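PDB 4JGA: 3-oxoacyl-[acyl-carrier-protein] synthase 2 from Rickettsia rickettsii, which probably catalyses the decarboxylative condensation of malonyl-acyl carrier protein with an acyl thioester, lengthening the growing chain by two carbons in fatty acid synthesis. Local coordinates for residues A[23-28]-A[369-374]; A[324-329]-A[356-361]. All coordinates share one frame; numbering follows the deposited sequence.

Interaction 1 (A[23-28]-A[369-374]); sequences LGLVTP and GSVEFI. With K (potassium ion), chain C.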
ATOM      1  N   LEU A  23     -10.193 -10.632  16.686  1.00 11.36           N
ATOM      2  CA  LEU A  23      -8.770 -10.935  16.537  1.00 11.00           C
ATOM      3  C   LEU A  23      -8.567 -12.191  15.714  1.00 11.34           C
ATOM      4  O   LEU A  23      -9.333 -13.161  15.828  1.00 11.78           O
ATOM      5  CB  LEU A  23      -8.080 -11.149  17.868  1.00 11.20           C
ATOM      6  CG  LEU A  23      -8.347 -10.147  19.001  1.00 11.36           C
ATOM      7  CD1 LEU A  23      -7.709 -10.643  20.293  1.00 11.71           C
ATOM      8  CD2 LEU A  23      -7.821  -8.753  18.643  1.00 10.78           C
ATOM      9  N   GLY A  24      -7.536 -12.151  14.862  1.00 11.03           N
ATOM     10  CA  GLY A  24      -7.155 -13.284  14.003  1.00 11.47           C
ATOM     11  C   GLY A  24      -5.647 -13.395  13.861  1.00 11.32           C
ATOM     12  O   GLY A  24      -4.967 -12.376  13.609  1.00 10.66           O
ATOM     13  N   LEU A  25      -5.120 -14.621  13.993  1.00 11.90           N
ATOM     14  CA  LEU A  25      -3.673 -14.851  13.946  1.00 11.95           C
ATOM     15  C   LEU A  25      -3.291 -16.135  13.238  1.00 12.42           C
ATOM     16  O   LEU A  25      -3.892 -17.182  13.472  1.00 13.23           O
ATOM     17  CB  LEU A  25      -3.087 -14.904  15.367  1.00 12.10           C
ATOM     18  CG  LEU A  25      -2.846 -13.606  16.079  1.00 11.67           C
ATOM     19  CD1 LEU A  25      -2.441 -13.894  17.524  1.00 12.09           C
ATOM     20  CD2 LEU A  25      -1.778 -12.760  15.390  1.00 11.19           C
ATOM     21  N   VAL A  26      -2.279 -16.042  12.378  1.00 12.12           N
ATOM     22  CA  VAL A  26      -1.524 -17.196  11.891  1.00 12.67           C
ATOM     23  C   VAL A  26      -0.055 -16.876  12.111  1.00 12.31           C
ATOM     24  O   VAL A  26       0.475 -15.938  11.503  1.00 11.82           O
ATOM     25  CB  VAL A  26      -1.756 -17.484  10.409  1.00 13.05           C
ATOM     26  CG1 VAL A  26      -0.939 -18.685   9.959  1.00 13.77           C
ATOM     27  CG2 VAL A  26      -3.237 -17.751  10.175  1.00 13.61           C
ATOM     28  N   THR A  27       0.579 -17.613  13.015  1.00 12.61           N
ATOM     29  CA  THR A  27       1.953 -17.298  13.420  1.00 12.39           C
ATOM     30  C   THR A  27       2.817 -18.562  13.521  1.00 13.02           C
ATOM     31  O   THR A  27       2.307 -19.674  13.499  1.00 13.76           O
ATOM     32  CB  THR A  27       2.001 -16.564  14.780  1.00 12.17           C
ATOM     33  OG1 THR A  27       1.839 -17.506  15.845  1.00 12.69           O
ATOM     34  CG2 THR A  27       0.944 -15.427  14.860  1.00 11.67           C
ATOM     35  N   PRO A  28       4.130 -18.393  13.594  1.00 12.78           N
ATOM     36  CA  PRO A  28       5.014 -19.515  13.765  1.00 13.58           C
ATOM     37  C   PRO A  28       4.813 -20.297  15.098  1.00 14.20           C
ATOM     38  O   PRO A  28       5.391 -21.360  15.259  1.00 14.96           O
ATOM     39  CB  PRO A  28       6.392 -18.870  13.745  1.00 13.23           C
ATOM     40  CG  PRO A  28       6.223 -17.705  12.871  1.00 12.41           C
ATOM     41  CD  PRO A  28       4.872 -17.177  13.230  1.00 12.13           C
ATOM     42  N   GLY A 369       3.546  -5.726  12.727  1.00  7.98           N
ATOM     43  CA  GLY A 369       2.849  -4.706  13.481  1.00  7.71           C
ATOM     44  C   GLY A 369       1.450  -5.098  13.888  1.00  7.78           C
ATOM     45  O   GLY A 369       0.963  -4.647  14.934  1.00  7.87           O
ATOM     46  N   SER A 370       0.769  -5.892  13.058  1.00  7.60           N
ATOM     47  CA  SER A 370      -0.600  -6.247  13.353  1.00  7.65           C
ATOM     48  C   SER A 370      -0.680  -7.449  14.287  1.00  8.09           C
ATOM     49  O   SER A 370      -1.500  -7.484  15.213  1.00  8.34           O
ATOM     50  CB  SER A 370      -1.365  -6.508  12.056  1.00  7.56           C
ATOM     51  OG  SER A 370      -0.737  -7.487  11.258  1.00  7.51           O
ATOM     52  N   VAL A 371       0.195  -8.423  14.067  1.00  8.24           N
ATOM     53  CA  VAL A 371       0.384  -9.499  15.017  1.00  8.65           C
ATOM     54  C   VAL A 371       0.690  -8.937  16.421  1.00  8.95           C
ATOM     55  O   VAL A 371       0.131  -9.366  17.441  1.00  9.36           O
ATOM     56  CB  VAL A 371       1.492 -10.464  14.511  1.00  8.83           C
ATOM     57  CG1 VAL A 371       1.894 -11.449  15.579  1.00  9.41           C
ATOM     58  CG2 VAL A 371       0.993 -11.256  13.299  1.00  8.77           C
ATOM     59  N   GLU A 372       1.601  -7.976  16.483  1.00  8.80           N
ATOM     60  CA  GLU A 372       2.016  -7.436  17.761  1.00  9.19           C
ATOM     61  C   GLU A 372       0.931  -6.549  18.415  1.00  9.23           C
ATOM     62  O   GLU A 372       0.833  -6.481  19.651  1.00  9.78           O
ATOM     63  CB  GLU A 372       3.320  -6.680  17.576  1.00  9.13           C
ATOM     64  CG  GLU A 372       4.490  -7.642  17.414  1.00  9.44           C
ATOM     65  CD  GLU A 372       5.680  -7.066  16.650  1.00  9.41           C
ATOM     66  OE1 GLU A 372       5.794  -5.809  16.585  1.00  9.25           O
ATOM     67  OE2 GLU A 372       6.507  -7.883  16.140  1.00  9.54           O
ATOM     68  N   PHE A 373       0.140  -5.885  17.589  1.00  8.79           N
ATOM     69  CA  PHE A 373      -1.048  -5.171  18.041  1.00  8.94           C
ATOM     70  C   PHE A 373      -2.030  -6.123  18.741  1.00  9.50           C
ATOM     71  O   PHE A 373      -2.599  -5.805  19.775  1.00  9.91           O
ATOM     72  CB  PHE A 373      -1.723  -4.482  16.856  1.00  8.37           C
ATOM     73  CG  PHE A 373      -2.992  -3.740  17.205  1.00  8.37           C
ATOM     74  CD1 PHE A 373      -4.209  -4.377  17.168  1.00  8.48           C
ATOM     75  CD2 PHE A 373      -2.950  -2.397  17.577  1.00  8.34           C
ATOM     76  CE1 PHE A 373      -5.389  -3.716  17.479  1.00  8.72           C
ATOM     77  CE2 PHE A 373      -4.119  -1.723  17.886  1.00  8.58           C
ATOM     78  CZ  PHE A 373      -5.352  -2.379  17.837  1.00  8.72           C
ATOM     79  N   ILE A 374      -2.227  -7.297  18.145  1.00  9.66           N
ATOM     80  CA  ILE A 374      -3.042  -8.339  18.757  1.00  9.99           C
ATOM     81  C   ILE A 374      -2.469  -8.821  20.097  1.00 10.44           C
ATOM     82  O   ILE A 374      -3.205  -8.904  21.110  1.00 11.09           O
ATOM     83  CB  ILE A 374      -3.255  -9.478  17.761  1.00 10.02           C
ATOM     84  CG1 ILE A 374      -4.163  -8.981  16.621  1.00  9.85           C
ATOM     85  CG2 ILE A 374      -3.871 -10.689  18.445  1.00 10.62           C
ATOM     86  CD1 ILE A 374      -4.224  -9.851  15.376  1.00  9.83           C
TER
HETATM   87  K     K C 501       5.493  -3.895  18.375  1.00  9.08           K
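Ile374 and Val371, about one turn apart on helix 368-382, pack against Leu23 and Leu25 of central strand 18-26, and Thr27 just beyond its end, in the thiolase fold, where a buried helix covers the sheet. The short axes come within 9.0 Å at a crossing angle of -124°. Ile374 is the main bump: it enters the hollow between Leu23 and Leu25, two residues apart on the same side of the strand. Its CG1 lies 4.2 Å from Leu23 CD2, and its CG2 rests 3.6 Å from Leu25 CD1. With CG1 anti to its own carbonyl carbon (chi1 -69°), its CD1 is carried down to the strand backbone, 3.2 Å from Gly24 O, a tight fit of methyl against carbonyl.

The reverse bump is Leu25 CD2, which drops into the notch between Val371 and Ile374. It sits 3.8 Å from Val371 CG2 and equally near Ile374 CD1, with Val371 CG1 hardly farther away. Branched aliphatic residues suit this interlocking, since each offers two prongs around a groove. No hydrogen bond joins the segments. Val261 of strand 257-265 and Val33 of helix 33-41 continue the apolar packing. Thr27 divides its roles: OG1 is hydrogen-bonded to Ser36 OG and Val29 N, while the methyl CG2 meets Val371 CG1 at 4.2 Å.

Interaction 2 (A[324-329]-A[356-361]); sequences NAHGTS and STKSSI. With K (potassium ion), chain C.
The potassium-site loop that follows strand 322-324 carries the Asn-Ala-His-Gly-Thr-Ser sequence of ketosynthases, and its residues Asn324 to Thr328 meet Ser356, Thr357 and Lys358 at the approach to helix 358-361. In relatives, the histidine of this sequence belongs to a Cys-His-His active site, so the contact probably helps shape the catalytic centre. Asn324 gives the ion two oxygens, O and OD1, each 2.7 Å from the potassium, and Ala325 O adds a third at 2.8 Å; Glu372, Ser417 and Asn418 complete the site. Asparagine suits this place because OD1 also accepts from a water at 2.8 Å, which in turn accepts from Thr357 N at 2.9 Å, while ND2 is hydrogen-bonded to Tyr322.

Farther along, Ser356 OG donates to Gly327 O at 2.6 Å, in the carbonyl plane and on a lone pair. The same hydroxyl accepts from Lys358 N, a capping bond before the helix, so one small side chain ties the loop to the turn. Gly327 has positive phi (45°), and a CB here would run into Ser356 CB.

Lys358 lays its aliphatic chain over the loop. Bent at its last torsion (chi4 60°), it brings NZ to within 2.7 Å of His326 O, with the donor tilted 18° from the carbonyl plane and lying obliquely to the His326 ring. NZ also forms a salt bridge with Glu372 OE2, giving this buried nitrogen a second oxygen partner. Nearer its backbone, Lys358 has Thr328 alongside, pointing the same way, its methyl CG2 3.9 Å from Lys358 CD.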
ATOM      1  N   ASN A 324       5.049  -3.076  23.628  1.00 10.37           N
ATOM      2  CA  ASN A 324       5.460  -4.127  22.734  1.00 10.28           C
ATOM      3  C   ASN A 324       6.363  -3.475  21.705  1.00 10.04           C
ATOM      4  O   ASN A 324       5.901  -2.733  20.812  1.00  9.79           O
ATOM      5  CB  ASN A 324       4.266  -4.836  22.078  1.00  9.94           C
ATOM      6  CG  ASN A 324       4.706  -6.069  21.295  1.00  9.87           C
ATOM      7  OD1 ASN A 324       5.084  -5.955  20.110  1.00  9.54           O
ATOM      8  ND2 ASN A 324       4.695  -7.255  21.953  1.00 10.14           N
ATOM      9  N   ALA A 325       7.653  -3.719  21.868  1.00 10.34           N
ATOM     10  CA  ALA A 325       8.679  -3.079  21.099  1.00 10.37           C
ATOM     11  C   ALA A 325       8.670  -3.588  19.637  1.00 10.16           C
ATOM     12  O   ALA A 325       8.049  -4.613  19.329  1.00  9.83           O
ATOM     13  CB  ALA A 325      10.019  -3.366  21.747  1.00 11.00           C
ATOM     14  N   HIS A 326       9.310  -2.839  18.752  1.00 10.23           N
ATOM     15  CA  HIS A 326       9.668  -3.356  17.466  1.00 10.35           C
ATOM     16  C   HIS A 326      10.725  -4.448  17.665  1.00 10.92           C
ATOM     17  O   HIS A 326      10.503  -5.600  17.287  1.00 10.98           O
ATOM     18  CB  HIS A 326      10.184  -2.249  16.553  1.00 10.47           C
ATOM     19  CG  HIS A 326      10.321  -2.683  15.128  1.00 10.57           C
ATOM     20  ND1 HIS A 326       9.300  -3.312  14.446  1.00 10.64           N
ATOM     21  CD2 HIS A 326      11.351  -2.582  14.255  1.00 10.92           C
ATOM     22  CE1 HIS A 326       9.687  -3.567  13.207  1.00 10.63           C
ATOM     23  NE2 HIS A 326      10.931  -3.133  13.066  1.00 10.99           N
ATOM     24  N   GLY A 327      11.809  -4.104  18.364  1.00 11.40           N
ATOM     25  CA  GLY A 327      12.706  -5.092  18.966  1.00 12.14           C
ATOM     26  C   GLY A 327      13.107  -6.275  18.105  1.00 12.34           C
ATOM     27  O   GLY A 327      12.752  -7.441  18.406  1.00 12.50           O
ATOM     28  N   THR A 328      13.833  -5.996  17.019  1.00 12.34           N
ATOM     29  CA  THR A 328      14.102  -7.023  16.009  1.00 12.58           C
ATOM     30  C   THR A 328      15.327  -7.898  16.237  1.00 13.16           C
ATOM     31  O   THR A 328      15.487  -8.895  15.536  1.00 13.39           O
ATOM     32  CB  THR A 328      14.231  -6.411  14.582  1.00 12.40           C
ATOM     33  OG1 THR A 328      15.421  -5.639  14.504  1.00 12.95           O
ATOM     34  CG2 THR A 328      13.052  -5.552  14.289  1.00 11.76           C
ATOM     35  N   SER A 329      16.146  -7.579  17.231  1.00 13.76           N
ATOM     36  CA  SER A 329      17.433  -8.293  17.497  1.00 14.50           C
ATOM     37  C   SER A 329      18.594  -7.830  16.591  1.00 14.82           C
ATOM     38  O   SER A 329      19.494  -8.604  16.277  1.00 15.13           O
ATOM     39  CB  SER A 329      17.282  -9.829  17.428  1.00 14.61           C
ATOM     40  OG  SER A 329      18.350 -10.460  18.107  1.00 15.26           O
ATOM     41  N   SER A 356       9.858  -7.719  23.479  1.00 12.25           N
ATOM     42  CA  SER A 356       9.769  -8.019  22.070  1.00 11.57           C
ATOM     43  C   SER A 356       9.317  -9.448  21.896  1.00 11.69           C
ATOM     44  O   SER A 356       9.999 -10.401  22.309  1.00 12.42           O
ATOM     45  CB  SER A 356      11.094  -7.847  21.361  1.00 11.73           C
ATOM     46  OG  SER A 356      10.941  -8.288  20.025  1.00 11.38           O
ATOM     47  N   THR A 357       8.160  -9.606  21.285  1.00 11.06           N
ATOM     48  CA  THR A 357       7.679 -10.938  20.950  1.00 11.12           C
ATOM     49  C   THR A 357       8.341 -11.493  19.691  1.00 10.96           C
ATOM     50  O   THR A 357       8.132 -12.639  19.342  1.00 11.06           O
ATOM     51  CB  THR A 357       6.152 -10.928  20.779  1.00 10.68           C
ATOM     52  OG1 THR A 357       5.755  -9.783  20.007  1.00  9.82           O
ATOM     53  CG2 THR A 357       5.505 -10.876  22.135  1.00 11.01           C
ATOM     54  N   LYS A 358       9.152 -10.682  19.003  1.00 10.81           N
ATOM     55  CA  LYS A 358       9.945 -11.198  17.886  1.00 10.78           C
ATOM     56  C   LYS A 358      10.999 -12.176  18.420  1.00 11.45           C
ATOM     57  O   LYS A 358      11.552 -12.951  17.669  1.00 11.54           O
ATOM     58  CB  LYS A 358      10.627 -10.077  17.127  1.00 10.54           C
ATOM     59  CG  LYS A 358       9.682  -9.107  16.420  1.00  9.92           C
ATOM     60  CD  LYS A 358      10.449  -8.232  15.434  1.00  9.79           C
ATOM     61  CE  LYS A 358       9.561  -7.356  14.569  1.00  9.27           C
ATOM     62  NZ  LYS A 358       8.745  -6.440  15.385  1.00  9.10           N
ATOM     63  N   SER A 359      11.284 -12.087  19.729  1.00 11.93           N
ATOM     64  CA  SER A 359      12.117 -13.068  20.426  1.00 12.78           C
ATOM     65  C   SER A 359      11.566 -14.494  20.286  1.00 13.13           C
ATOM     66  O   SER A 359      12.329 -15.465  20.388  1.00 13.85           O
ATOM     67  CB  SER A 359      12.259 -12.701  21.918  1.00 13.28           C
ATOM     68  OG  SER A 359      11.071 -12.923  22.642  1.00 13.16           O
ATOM     69  N   SER A 360      10.254 -14.613  20.052  1.00 12.68           N
ATOM     70  CA  SER A 360       9.620 -15.920  19.901  0.60 13.03           C
ATOM     71  C   SER A 360       9.310 -16.292  18.458  1.00 12.74           C
ATOM     72  O   SER A 360       9.573 -17.426  18.044  1.00 13.28           O
ATOM     73  CB  SER A 360       8.344 -16.020  20.706  0.60 12.96           C
ATOM     74  OG  SER A 360       7.523 -17.016  20.148  0.60 12.90           O
ATOM     75  N   ILE A 361       8.746 -15.375  17.688  1.00 12.09           N
ATOM     76  CA  ILE A 361       8.280 -15.715  16.326  1.00 11.84           C
ATOM     77  C   ILE A 361       9.078 -15.114  15.199  1.00 11.70           C
ATOM     78  O   ILE A 361       8.764 -15.337  14.026  1.00 11.49           O
ATOM     79  CB  ILE A 361       6.794 -15.350  16.117  1.00 11.25           C
ATOM     80  CG1 ILE A 361       6.518 -13.852  16.294  1.00 10.60           C
ATOM     81  CG2 ILE A 361       5.918 -16.154  17.066  1.00 11.64           C
ATOM     82  CD1 ILE A 361       5.112 -13.437  15.899  1.00 10.09           C
TER
HETATM   83  K     K C 501       5.493  -3.895  18.375  1.00  9.08           K
HETATM   84  O   HOH W   1       7.463  -7.340  19.599  1.00 11.43           O

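Both contacts are buried, but interaction 1 lies close to the centre of the chain and joins sheet to helix mainly by apolar shape, whereas interaction 2, whose centre is about 13 Å from that of interaction 1, joins a loop to the start of a short helix through polar atoms, a water and the ion. Helix 368-382 unites them. One of its sides carries the aliphatic residues of interaction 1, and Glu372, pointing away from that strand, serves interaction 2: OE1 binds the potassium and OE2 meets Lys358 NZ at 2.8 Å. The two also touch where Pro28 CG lies 3.7 Å from Ile361 O. Interaction 1 brings together the N-terminal and C-terminal ketosynthase domains; interaction 2 belongs to the latter.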